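Local coordinates for protein carbonic anhydrase (Unidentified, PDB 3R1W) that probably catalyses the reversible hydration of carbon dioxide to bicarbonate and a proton, working as a trimer of left-handed beta-helix subunits, at residues G41-V46 / R177-H182; H74-S79 / I119-I124; K141-E144 / V148-G151. All coordinates share one frame; numbering follows the deposited sequence.

Contact 1: G41-V46 / R177-H182; sequences GDDCSV and RLKDKH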
ATOM      1  N   GLY B  41      -0.040  -1.594 -23.342  1.00 10.40           N
ATOM      2  CA  GLY B  41      -0.043  -2.508 -24.476  1.00  7.58           C
ATOM      3  C   GLY B  41      -1.116  -3.578 -24.401  1.00  9.78           C
ATOM      4  O   GLY B  41      -1.807  -3.727 -23.387  1.00  7.28           O
ATOM      5  N   ASP B  42      -1.254  -4.334 -25.489  1.00  9.18           N
ATOM      6  CA  ASP B  42      -2.242  -5.403 -25.553  1.00 10.42           C
ATOM      7  C   ASP B  42      -2.096  -6.367 -24.376  1.00  8.39           C
ATOM      8  O   ASP B  42      -0.986  -6.707 -23.964  1.00  7.80           O
ATOM      9  CB  ASP B  42      -2.104  -6.191 -26.862  1.00 14.65           C
ATOM     10  CG  ASP B  42      -2.400  -5.357 -28.097  1.00 15.39           C
ATOM     11  OD1 ASP B  42      -2.918  -4.226 -27.961  1.00 11.67           O
ATOM     12  OD2 ASP B  42      -2.115  -5.847 -29.217  1.00 14.04           O
ATOM     13  N   ASP B  43      -3.229  -6.802 -23.838  1.00  9.94           N
ATOM     14  CA  ASP B  43      -3.255  -7.852 -22.821  1.00 11.90           C
ATOM     15  C   ASP B  43      -2.690  -7.442 -21.460  1.00 10.30           C
ATOM     16  O   ASP B  43      -2.427  -8.307 -20.621  1.00  9.88           O
ATOM     17  CB  ASP B  43      -2.550  -9.133 -23.321  1.00 11.14           C
ATOM     18  CG  ASP B  43      -3.361  -9.882 -24.371  1.00 12.88           C
ATOM     19  OD1 ASP B  43      -4.601  -9.975 -24.226  1.00 10.39           O
ATOM     20  OD2 ASP B  43      -2.757 -10.382 -25.349  1.00 13.05           O
ATOM     21  N   CYS B  44      -2.497  -6.139 -21.239  1.00  7.33           N
ATOM     22  CA  CYS B  44      -2.078  -5.668 -19.928  1.00  7.60           C
ATOM     23  C   CYS B  44      -3.241  -5.800 -18.965  1.00  6.24           C
ATOM     24  O   CYS B  44      -4.389  -5.935 -19.375  1.00  8.37           O
ATOM     25  CB  CYS B  44      -1.634  -4.213 -19.972  1.00 11.80           C
ATOM     26  SG  CYS B  44       0.041  -3.980 -20.566  1.00 12.68           S
ATOM     27  N   SER B  45      -2.925  -5.784 -17.678  1.00  4.26           N
ATOM     28  CA  SER B  45      -3.956  -5.914 -16.661  1.00  5.76           C
ATOM     29  C   SER B  45      -3.595  -5.047 -15.474  1.00  8.23           C
ATOM     30  O   SER B  45      -2.456  -5.040 -15.023  1.00  7.60           O
ATOM     31  CB  SER B  45      -4.101  -7.373 -16.226  1.00  8.61           C
ATOM     32  OG  SER B  45      -2.889  -7.916 -15.740  1.00  7.54           O
ATOM     33  N   VAL B  46      -4.578  -4.304 -14.986  1.00  6.05           N
ATOM     34  CA  VAL B  46      -4.374  -3.430 -13.849  1.00  5.56           C
ATOM     35  C   VAL B  46      -5.410  -3.817 -12.814  1.00  3.62           C
ATOM     36  O   VAL B  46      -6.607  -3.775 -13.076  1.00  6.24           O
ATOM     37  CB  VAL B  46      -4.516  -1.955 -14.228  1.00  6.30           C
ATOM     38  CG1 VAL B  46      -4.243  -1.082 -13.006  1.00  7.43           C
ATOM     39  CG2 VAL B  46      -3.540  -1.598 -15.360  1.00  7.17           C
ATOM     40  N   ARG B 177      -4.343 -14.977 -18.915  1.00  6.28           N
ATOM     41  CA  ARG B 177      -5.504 -15.843 -18.786  1.00  7.76           C
ATOM     42  C   ARG B 177      -6.405 -15.425 -17.623  1.00  9.41           C
ATOM     43  O   ARG B 177      -7.628 -15.476 -17.740  1.00  8.79           O
ATOM     44  CB  ARG B 177      -5.093 -17.318 -18.656  1.00  9.88           C
ATOM     45  CG  ARG B 177      -4.530 -17.913 -19.939  1.00 25.13           C
ATOM     46  CD  ARG B 177      -4.393 -19.428 -19.832  1.00 39.12           C
ATOM     47  NE  ARG B 177      -3.530 -19.818 -18.718  1.00 44.97           N
ATOM     48  CZ  ARG B 177      -2.205 -19.887 -18.796  1.00 46.45           C
ATOM     49  NH1 ARG B 177      -1.594 -19.590 -19.935  1.00 49.18           N
ATOM     50  NH2 ARG B 177      -1.491 -20.249 -17.737  1.00 44.00           N
ATOM     51  N   LEU B 178      -5.801 -15.001 -16.512  1.00  7.43           N
ATOM     52  CA  LEU B 178      -6.561 -14.612 -15.325  1.00  6.34           C
ATOM     53  C   LEU B 178      -7.342 -13.343 -15.621  1.00  6.12           C
ATOM     54  O   LEU B 178      -8.521 -13.204 -15.273  1.00  5.74           O
ATOM     55  CB  LEU B 178      -5.616 -14.363 -14.149  1.00  5.15           C
ATOM     56  CG  LEU B 178      -6.313 -14.001 -12.841  1.00  5.85           C
ATOM     57  CD1 LEU B 178      -7.294 -15.113 -12.435  1.00  8.33           C
ATOM     58  CD2 LEU B 178      -5.268 -13.739 -11.747  1.00  5.96           C
ATOM     59  N   LYS B 179      -6.704 -12.378 -16.274  1.00  9.09           N
ATOM     60  CA  LYS B 179      -7.416 -11.149 -16.612  1.00 11.94           C
ATOM     61  C   LYS B 179      -8.570 -11.375 -17.605  1.00 11.91           C
ATOM     62  O   LYS B 179      -9.556 -10.656 -17.549  1.00  8.18           O
ATOM     63  CB  LYS B 179      -6.481 -10.021 -17.082  1.00 27.71           C
ATOM     64  CG  LYS B 179      -5.740 -10.276 -18.375  1.00 45.49           C
ATOM     65  CD  LYS B 179      -6.469  -9.725 -19.579  1.00 59.84           C
ATOM     66  CE  LYS B 179      -5.699 -10.062 -20.866  1.00 68.71           C
ATOM     67  NZ  LYS B 179      -6.500 -10.007 -22.119  1.00 72.83           N
ATOM     68  N   ASP B 180      -8.472 -12.372 -18.490  1.00 10.58           N
ATOM     69  CA  ASP B 180      -9.617 -12.658 -19.330  1.00  8.92           C
ATOM     70  C   ASP B 180     -10.808 -13.125 -18.492  1.00  7.08           C
ATOM     71  O   ASP B 180     -11.952 -12.836 -18.829  1.00  8.87           O
ATOM     72  CB  ASP B 180      -9.246 -13.684 -20.411  1.00 10.95           C
ATOM     73  CG  ASP B 180      -8.367 -13.081 -21.503  1.00 14.33           C
ATOM     74  OD1 ASP B 180      -8.435 -11.851 -21.708  1.00 10.72           O
ATOM     75  OD2 ASP B 180      -7.624 -13.836 -22.170  1.00 17.92           O
ATOM     76  N   LYS B 181     -10.540 -13.851 -17.410  1.00  7.31           N
ATOM     77  CA  LYS B 181     -11.613 -14.306 -16.536  1.00  7.74           C
ATOM     78  C   LYS B 181     -12.239 -13.131 -15.798  1.00  6.82           C
ATOM     79  O   LYS B 181     -13.452 -13.054 -15.650  1.00  8.78           O
ATOM     80  CB  LYS B 181     -11.117 -15.347 -15.535  1.00  6.99           C
ATOM     81  CG  LYS B 181     -10.574 -16.618 -16.176  1.00 11.97           C
ATOM     82  CD  LYS B 181     -10.141 -17.609 -15.109  1.00 16.32           C
ATOM     83  CE  LYS B 181      -9.739 -18.943 -15.702  1.00 24.59           C
ATOM     84  NZ  LYS B 181      -9.321 -19.896 -14.635  1.00 30.23           N
ATOM     85  N   HIS B 182     -11.400 -12.223 -15.318  1.00 11.14           N
ATOM     86  CA  HIS B 182     -11.896 -11.030 -14.645  1.00  8.61           C
ATOM     87  C   HIS B 182     -12.695 -10.134 -15.608  1.00 10.42           C
ATOM     88  O   HIS B 182     -13.710  -9.545 -15.221  1.00 11.64           O
ATOM     89  CB  HIS B 182     -10.740 -10.270 -13.993  1.00  5.54           C
ATOM     90  CG  HIS B 182     -10.353 -10.791 -12.643  1.00  8.66           C
ATOM     91  ND1 HIS B 182      -9.748 -12.017 -12.450  1.00  8.61           N
ATOM     92  CD2 HIS B 182     -10.495 -10.243 -11.414  1.00  4.09           C
ATOM     93  CE1 HIS B 182      -9.527 -12.198 -11.157  1.00  4.36           C
ATOM     94  NE2 HIS B 182      -9.973 -11.132 -10.510  1.00  7.99           N
TER

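Contact 2: H74-S79 / I119-I124; sequences HITHAS and IMDGAI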
ATOM      1  N   HIS B  74       4.263   6.088 -10.670  1.00  6.16           N
ATOM      2  CA  HIS B  74       4.266   7.529 -10.843  1.00  5.04           C
ATOM      3  C   HIS B  74       5.603   7.988 -11.422  1.00  7.90           C
ATOM      4  O   HIS B  74       6.459   7.178 -11.781  1.00  8.34           O
ATOM      5  CB  HIS B  74       3.928   8.237  -9.516  1.00  7.45           C
ATOM      6  CG  HIS B  74       3.570   9.685  -9.677  1.00  7.13           C
ATOM      7  ND1 HIS B  74       4.143  10.685  -8.921  1.00 11.23           N
ATOM      8  CD2 HIS B  74       2.709  10.301 -10.524  1.00  7.34           C
ATOM      9  CE1 HIS B  74       3.652  11.855  -9.293  1.00  8.25           C
ATOM     10  NE2 HIS B  74       2.779  11.649 -10.264  1.00  7.73           N
ATOM     11  N   ILE B  75       5.759   9.293 -11.536  1.00  5.77           N
ATOM     12  CA  ILE B  75       6.865   9.867 -12.273  1.00  5.52           C
ATOM     13  C   ILE B  75       7.360  11.131 -11.585  1.00 11.37           C
ATOM     14  O   ILE B  75       6.803  11.554 -10.568  1.00 10.61           O
ATOM     15  CB  ILE B  75       6.442  10.177 -13.720  1.00  9.16           C
ATOM     16  CG1 ILE B  75       5.021  10.770 -13.768  1.00  9.20           C
ATOM     17  CG2 ILE B  75       6.464   8.898 -14.548  1.00  8.39           C
ATOM     18  CD1 ILE B  75       4.849  12.148 -13.073  1.00  8.34           C
ATOM     19  N   THR B  76       8.408  11.735 -12.135  1.00  8.92           N
ATOM     20  CA  THR B  76       8.945  12.965 -11.555  1.00 11.42           C
ATOM     21  C   THR B  76       8.919  14.104 -12.575  1.00 14.23           C
ATOM     22  O   THR B  76       9.409  13.957 -13.692  1.00 11.73           O
ATOM     23  CB  THR B  76      10.389  12.759 -11.068  1.00 11.75           C
ATOM     24  OG1 THR B  76      10.396  11.831  -9.980  1.00 15.63           O
ATOM     25  CG2 THR B  76      11.003  14.087 -10.606  1.00 12.00           C
ATOM     26  N   HIS B  77       8.355  15.247 -12.192  1.00 11.30           N
ATOM     27  CA  HIS B  77       8.280  16.359 -13.126  1.00 14.14           C
ATOM     28  C   HIS B  77       9.659  16.968 -13.386  1.00 14.06           C
ATOM     29  O   HIS B  77      10.556  16.916 -12.541  1.00 12.66           O
ATOM     30  CB  HIS B  77       7.273  17.420 -12.653  1.00 17.48           C
ATOM     31  CG  HIS B  77       7.767  18.282 -11.532  1.00 15.86           C
ATOM     32  ND1 HIS B  77       8.129  19.601 -11.716  1.00 21.64           N
ATOM     33  CD2 HIS B  77       7.930  18.030 -10.212  1.00 15.13           C
ATOM     34  CE1 HIS B  77       8.510  20.118 -10.562  1.00 17.33           C
ATOM     35  NE2 HIS B  77       8.396  19.188  -9.631  1.00 21.74           N
ATOM     36  N   ALA B  78       9.823  17.541 -14.568  1.00 13.22           N
ATOM     37  CA  ALA B  78      11.067  18.213 -14.913  1.00 13.71           C
ATOM     38  C   ALA B  78      11.182  19.528 -14.144  1.00 17.33           C
ATOM     39  O   ALA B  78      10.235  20.318 -14.097  1.00 14.51           O
ATOM     40  CB  ALA B  78      11.123  18.463 -16.404  1.00 13.25           C
ATOM     41  N   SER B  79      12.340  19.741 -13.524  1.00 17.08           N
ATOM     42  CA  SER B  79      12.603  20.973 -12.790  1.00 18.10           C
ATOM     43  C   SER B  79      14.103  21.154 -12.579  1.00 16.13           C
ATOM     44  O   SER B  79      14.899  20.313 -12.992  1.00 14.68           O
ATOM     45  CB  SER B  79      11.895  20.960 -11.431  1.00 15.07           C
ATOM     46  OG  SER B  79      12.608  20.161 -10.501  1.00 13.50           O
ATOM     47  N   ILE B 119      11.081   0.671  -6.867  1.00  4.43           N
ATOM     48  CA  ILE B 119      12.095   1.003  -7.870  1.00  6.79           C
ATOM     49  C   ILE B 119      12.043   2.505  -8.091  1.00  8.60           C
ATOM     50  O   ILE B 119      11.001   3.038  -8.464  1.00  9.69           O
ATOM     51  CB  ILE B 119      11.808   0.328  -9.220  1.00  7.57           C
ATOM     52  CG1 ILE B 119      11.336  -1.116  -9.032  1.00 17.99           C
ATOM     53  CG2 ILE B 119      13.033   0.404 -10.135  1.00 12.65           C
ATOM     54  CD1 ILE B 119      12.337  -2.012  -8.368  1.00 20.25           C
ATOM     55  N   MET B 120      13.178   3.173  -7.912  1.00  7.59           N
ATOM     56  CA  MET B 120      13.201   4.634  -7.805  1.00  8.46           C
ATOM     57  C   MET B 120      13.730   5.374  -9.046  1.00 10.11           C
ATOM     58  O   MET B 120      14.155   4.756 -10.018  1.00 10.06           O
ATOM     59  CB  MET B 120      13.972   5.027  -6.544  1.00  9.62           C
ATOM     60  CG  MET B 120      13.409   4.333  -5.292  1.00  8.66           C
ATOM     61  SD  MET B 120      14.321   4.674  -3.779  1.00 16.31           S
ATOM     62  CE  MET B 120      13.975   6.412  -3.557  1.00 17.78           C
ATOM     63  N   ASP B 121      13.687   6.704  -9.002  1.00  8.71           N
ATOM     64  CA  ASP B 121      13.969   7.528 -10.180  1.00 10.07           C
ATOM     65  C   ASP B 121      15.275   7.168 -10.882  1.00  9.85           C
ATOM     66  O   ASP B 121      16.331   7.095 -10.254  1.00 13.53           O
ATOM     67  CB  ASP B 121      14.012   9.018  -9.815  1.00 11.96           C
ATOM     68  CG  ASP B 121      12.627   9.633  -9.631  1.00 15.46           C
ATOM     69  OD1 ASP B 121      11.625   8.986  -9.974  1.00 16.41           O
ATOM     70  OD2 ASP B 121      12.547  10.789  -9.151  1.00 17.64           O
ATOM     71  N   GLY B 122      15.194   6.974 -12.190  1.00  9.94           N
ATOM     72  CA  GLY B 122      16.382   6.794 -12.998  1.00 10.88           C
ATOM     73  C   GLY B 122      16.960   5.399 -12.932  1.00 14.56           C
ATOM     74  O   GLY B 122      17.960   5.104 -13.586  1.00 14.66           O
ATOM     75  N   ALA B 123      16.335   4.526 -12.148  1.00 11.50           N
ATOM     76  CA  ALA B 123      16.766   3.135 -12.121  1.00 16.10           C
ATOM     77  C   ALA B 123      16.487   2.467 -13.469  1.00  8.43           C
ATOM     78  O   ALA B 123      15.520   2.793 -14.148  1.00  9.50           O
ATOM     79  CB  ALA B 123      16.076   2.375 -10.975  1.00 14.43           C
ATOM     80  N   ILE B 124      17.339   1.521 -13.849  1.00  9.67           N
ATOM     81  CA  ILE B 124      17.158   0.792 -15.092  1.00  8.57           C
ATOM     82  C   ILE B 124      17.209  -0.699 -14.810  1.00 11.03           C
ATOM     83  O   ILE B 124      18.216  -1.211 -14.330  1.00 17.79           O
ATOM     84  CB  ILE B 124      18.255   1.159 -16.123  1.00 13.31           C
ATOM     85  CG1 ILE B 124      18.132   2.631 -16.522  1.00 15.25           C
ATOM     86  CG2 ILE B 124      18.163   0.260 -17.344  1.00 13.37           C
ATOM     87  CD1 ILE B 124      19.289   3.145 -17.365  1.00 21.29           C
TER

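Contact 3: K141-E144 / V148-G151; sequences KVLE and VYMG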
ATOM      1  N   LYS B 141      20.152   3.105 -10.127  1.00 10.45           N
ATOM      2  CA  LYS B 141      20.722   1.756 -10.089  1.00 12.52           C
ATOM      3  C   LYS B 141      20.394   0.952 -11.352  1.00 17.18           C
ATOM      4  O   LYS B 141      19.244   0.930 -11.805  1.00 18.54           O
ATOM      5  CB  LYS B 141      20.230   1.018  -8.839  1.00 17.29           C
ATOM      6  CG  LYS B 141      20.637  -0.454  -8.756  1.00 20.95           C
ATOM      7  CD  LYS B 141      22.069  -0.615  -8.274  1.00 22.18           C
ATOM      8  CE  LYS B 141      22.455  -2.087  -8.186  1.00 21.73           C
ATOM      9  NZ  LYS B 141      23.874  -2.245  -7.792  1.00 25.25           N
ATOM     10  N   VAL B 142      21.408   0.295 -11.920  1.00 12.77           N
ATOM     11  CA  VAL B 142      21.223  -0.556 -13.089  1.00 13.81           C
ATOM     12  C   VAL B 142      21.203  -2.021 -12.669  1.00 16.82           C
ATOM     13  O   VAL B 142      22.126  -2.496 -11.997  1.00 17.85           O
ATOM     14  CB  VAL B 142      22.347  -0.351 -14.127  1.00 14.67           C
ATOM     15  CG1 VAL B 142      22.146  -1.287 -15.331  1.00 16.00           C
ATOM     16  CG2 VAL B 142      22.401   1.108 -14.566  1.00 17.44           C
ATOM     17  N   LEU B 143      20.140  -2.727 -13.042  1.00 14.27           N
ATOM     18  CA  LEU B 143      20.031  -4.159 -12.757  1.00 13.84           C
ATOM     19  C   LEU B 143      20.363  -4.970 -14.003  1.00 11.18           C
ATOM     20  O   LEU B 143      19.667  -4.885 -15.015  1.00  9.37           O
ATOM     21  CB  LEU B 143      18.630  -4.515 -12.251  1.00 12.84           C
ATOM     22  CG  LEU B 143      18.137  -3.780 -11.005  1.00 13.47           C
ATOM     23  CD1 LEU B 143      16.905  -4.470 -10.435  1.00 10.99           C
ATOM     24  CD2 LEU B 143      19.216  -3.670  -9.933  1.00 12.57           C
ATOM     25  N   GLU B 144      21.428  -5.765 -13.920  1.00 14.27           N
ATOM     26  CA  GLU B 144      21.952  -6.466 -15.086  1.00 15.06           C
ATOM     27  C   GLU B 144      21.103  -7.670 -15.459  1.00 12.62           C
ATOM     28  O   GLU B 144      20.662  -8.418 -14.595  1.00 14.94           O
ATOM     29  CB  GLU B 144      23.394  -6.916 -14.836  1.00 19.39           C
ATOM     30  CG  GLU B 144      24.337  -5.779 -14.482  1.00 26.10           C
ATOM     31  CD  GLU B 144      25.730  -6.261 -14.100  1.00 36.46           C
ATOM     32  OE1 GLU B 144      26.029  -7.462 -14.299  1.00 31.19           O
ATOM     33  OE2 GLU B 144      26.522  -5.435 -13.596  1.00 40.37           O
ATOM     34  N   VAL B 148      19.158 -12.182 -10.181  1.00 14.58           N
ATOM     35  CA  VAL B 148      18.229 -11.940  -9.093  1.00 13.06           C
ATOM     36  C   VAL B 148      18.810 -10.861  -8.190  1.00 12.25           C
ATOM     37  O   VAL B 148      19.977 -10.928  -7.794  1.00 12.78           O
ATOM     38  CB  VAL B 148      18.018 -13.208  -8.243  1.00 11.59           C
ATOM     39  CG1 VAL B 148      17.118 -12.904  -7.061  1.00 12.40           C
ATOM     40  CG2 VAL B 148      17.433 -14.328  -9.091  1.00 15.56           C
ATOM     41  N   TYR B 149      18.000  -9.862  -7.867  1.00 12.82           N
ATOM     42  CA  TYR B 149      18.410  -8.805  -6.951  1.00 11.72           C
ATOM     43  C   TYR B 149      17.533  -8.807  -5.709  1.00 13.36           C
ATOM     44  O   TYR B 149      16.329  -9.028  -5.801  1.00 11.19           O
ATOM     45  CB  TYR B 149      18.337  -7.449  -7.649  1.00 10.44           C
ATOM     46  CG  TYR B 149      19.463  -7.220  -8.638  1.00 10.42           C
ATOM     47  CD1 TYR B 149      19.400  -7.727  -9.940  1.00 13.10           C
ATOM     48  CD2 TYR B 149      20.595  -6.494  -8.267  1.00 12.40           C
ATOM     49  CE1 TYR B 149      20.435  -7.512 -10.838  1.00 14.60           C
ATOM     50  CE2 TYR B 149      21.632  -6.281  -9.155  1.00 15.31           C
ATOM     51  CZ  TYR B 149      21.548  -6.784 -10.435  1.00 18.25           C
ATOM     52  OH  TYR B 149      22.589  -6.556 -11.312  1.00 19.28           O
ATOM     53  N   MET B 150      18.127  -8.544  -4.553  1.00 11.70           N
ATOM     54  CA  MET B 150      17.398  -8.573  -3.293  1.00 10.87           C
ATOM     55  C   MET B 150      17.965  -7.567  -2.295  1.00 15.45           C
ATOM     56  O   MET B 150      19.151  -7.280  -2.310  1.00 15.33           O
ATOM     57  CB  MET B 150      17.444  -9.987  -2.701  1.00 20.00           C
ATOM     58  CG  MET B 150      16.779 -10.175  -1.370  1.00 20.00           C
ATOM     59  SD  MET B 150      16.579 -11.931  -0.963  1.00 20.00           S
ATOM     60  CE  MET B 150      15.564 -12.494  -2.327  1.00 20.00           C
ATOM     61  N   GLY B 151      17.109  -7.044  -1.429  1.00 12.23           N
ATOM     62  CA  GLY B 151      17.559  -6.235  -0.310  1.00 10.83           C
ATOM     63  C   GLY B 151      17.265  -4.751  -0.427  1.00 10.52           C
ATOM     64  O   GLY B 151      16.686  -4.288  -1.421  1.00  9.48           O
TER

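Contact 1: G41-V46 / R177-H182
K179 reaches from the helix toward the turn at 41-46 and lays its ammonium beside the carboxylate of D43, the two side chains crossing at about a right angle. NZ lies 2.8 Å from D43 OD1 in a hydrogen-bonded salt bridge, on the anti side of that oxygen and 18° out of the carboxylate plane. The same NZ meets D180 OD1 at 2.7 Å, this time on the syn side and 32° out of plane, which leaves the lysine between two acids whose OD1 atoms are 5.0 Å apart. K179 CG sits between its own backbone N and carbonyl carbon (chi1 65°), and a bend at chi2 then swings the chain over to D43. The root of the lysine packs on S45, with CB to CB at 3.7 Å; S45 OG is hydrogen-bonded to W47 NE1. R25 completes the polar cluster, its NE bridging to D43 OD1 and its carbonyl O bonding K179 NZ, so the ammonium of this buried lysine is gripped by D43, D180 and the R25 carbonyl. D43 stands in the type II turn G41-C44. The whole is a salt-bridge network that fastens the C-terminal helix to a corner of the hexapeptide-repeat, left-handed parallel beta-helix.

Contact 2: H74-S79 / I119-I124
T76 and D121 make the whole of this contact, joined by one short hydrogen bond, while H74 ties the start of the segment to other neighbours. First in the segment, H74 carries the CD1 of I75 over one ring face, offset toward the rim, and its NE2 is hydrogen-bonded to D55. Its imidazole also meets those of H103 and of H98 of the third subunit, a histidine cluster at a subunit interface that recalls the metal site of gamma-class carbonic anhydrases. At T76, OG1 donates to D121 OD2 at 2.5 Å, on the syn side and 24° out of the carboxylate plane. T76 OG1 is placed there by lying anti to the carbonyl carbon (chi1 -66°), while CG2 stays farther off, 3.9 Å from D121 OD2. The other carboxylate oxygen, D121 OD1, is hydrogen-bonded to H103 ND1, so the acid is held from two sources and links the threonine to the histidine cluster. The segment leaves strand 72-74 for the long loop leading to strand 88-90, and D121 faces it from the type II turn M120-A123, which connects strands 118-119 and 124-125.

Contact 3: K141-E144 / V148-G151
The phenol of Y149 reaches across to strand 142-143 and is held at its tip and over one face. The hydrogen bond comes first: E144 N donates to Y149 OH at 3.0 Å, with an N-H...O angle of 166°, so the bond is nearly straight and fixes where the hydroxyl lies. The aromatic contact is a CH-pi interaction. L143 CD2 sits over the ring centre, 3.6 Å from the Y149 centroid and only 13° off the normal, while the leucine and the tyrosine run antiparallel alongside one another. L143 CB adds a second touch, 3.8 Å from Y149 CE1, nearer the hydroxyl end of the same ring. Looser packing comes from K141, whose CE is 4.4 Å from Y149 CE2, and from E144, whose CB rests 3.6 Å from Y149 OH and whose O stands at the ring edge, in its plane. The carboxylate of E144 is engaged by K156, OE1 forming a salt bridge with it, and its plane stands 71° from that of the ring. Were Y149 an alanine, E144 N would probably be left without its hydroxyl acceptor and a gap would open beside L143 CD2. Strand 142-143 pairs through its backbone with I124 and E126, at the end of one parallel sheet. Strand 147-150 belongs to a different sheet, lying between parallel strand 130-131 and antiparallel strand 155-159, so the tyrosine spans a corner of the last beta-helix turns.

Contact 1 is buried, whereas contacts 2 and 3 are only partly so. Contacts 1 and 3 lie on opposite sides of the chain's centre, about 27 Å apart between centres, yet both reach the sheet that holds strands 45-46 and 147-150. Contact 2 lies in loops but touches contact 3 at the strand that follows: I124 O to L143 N is 2.8 Å and I124 N to K141 O 2.9 Å, probable hydrogen bonds between neighbouring parallel strands. One ion pair, part of a wider salt-bridge network, joins helix to beta-helix in contact 1, a single hydroxyl-to-carboxylate hydrogen bond sits near a subunit interface in contact 2, and aromatic packing dominates contact 3, which no other subunit touches.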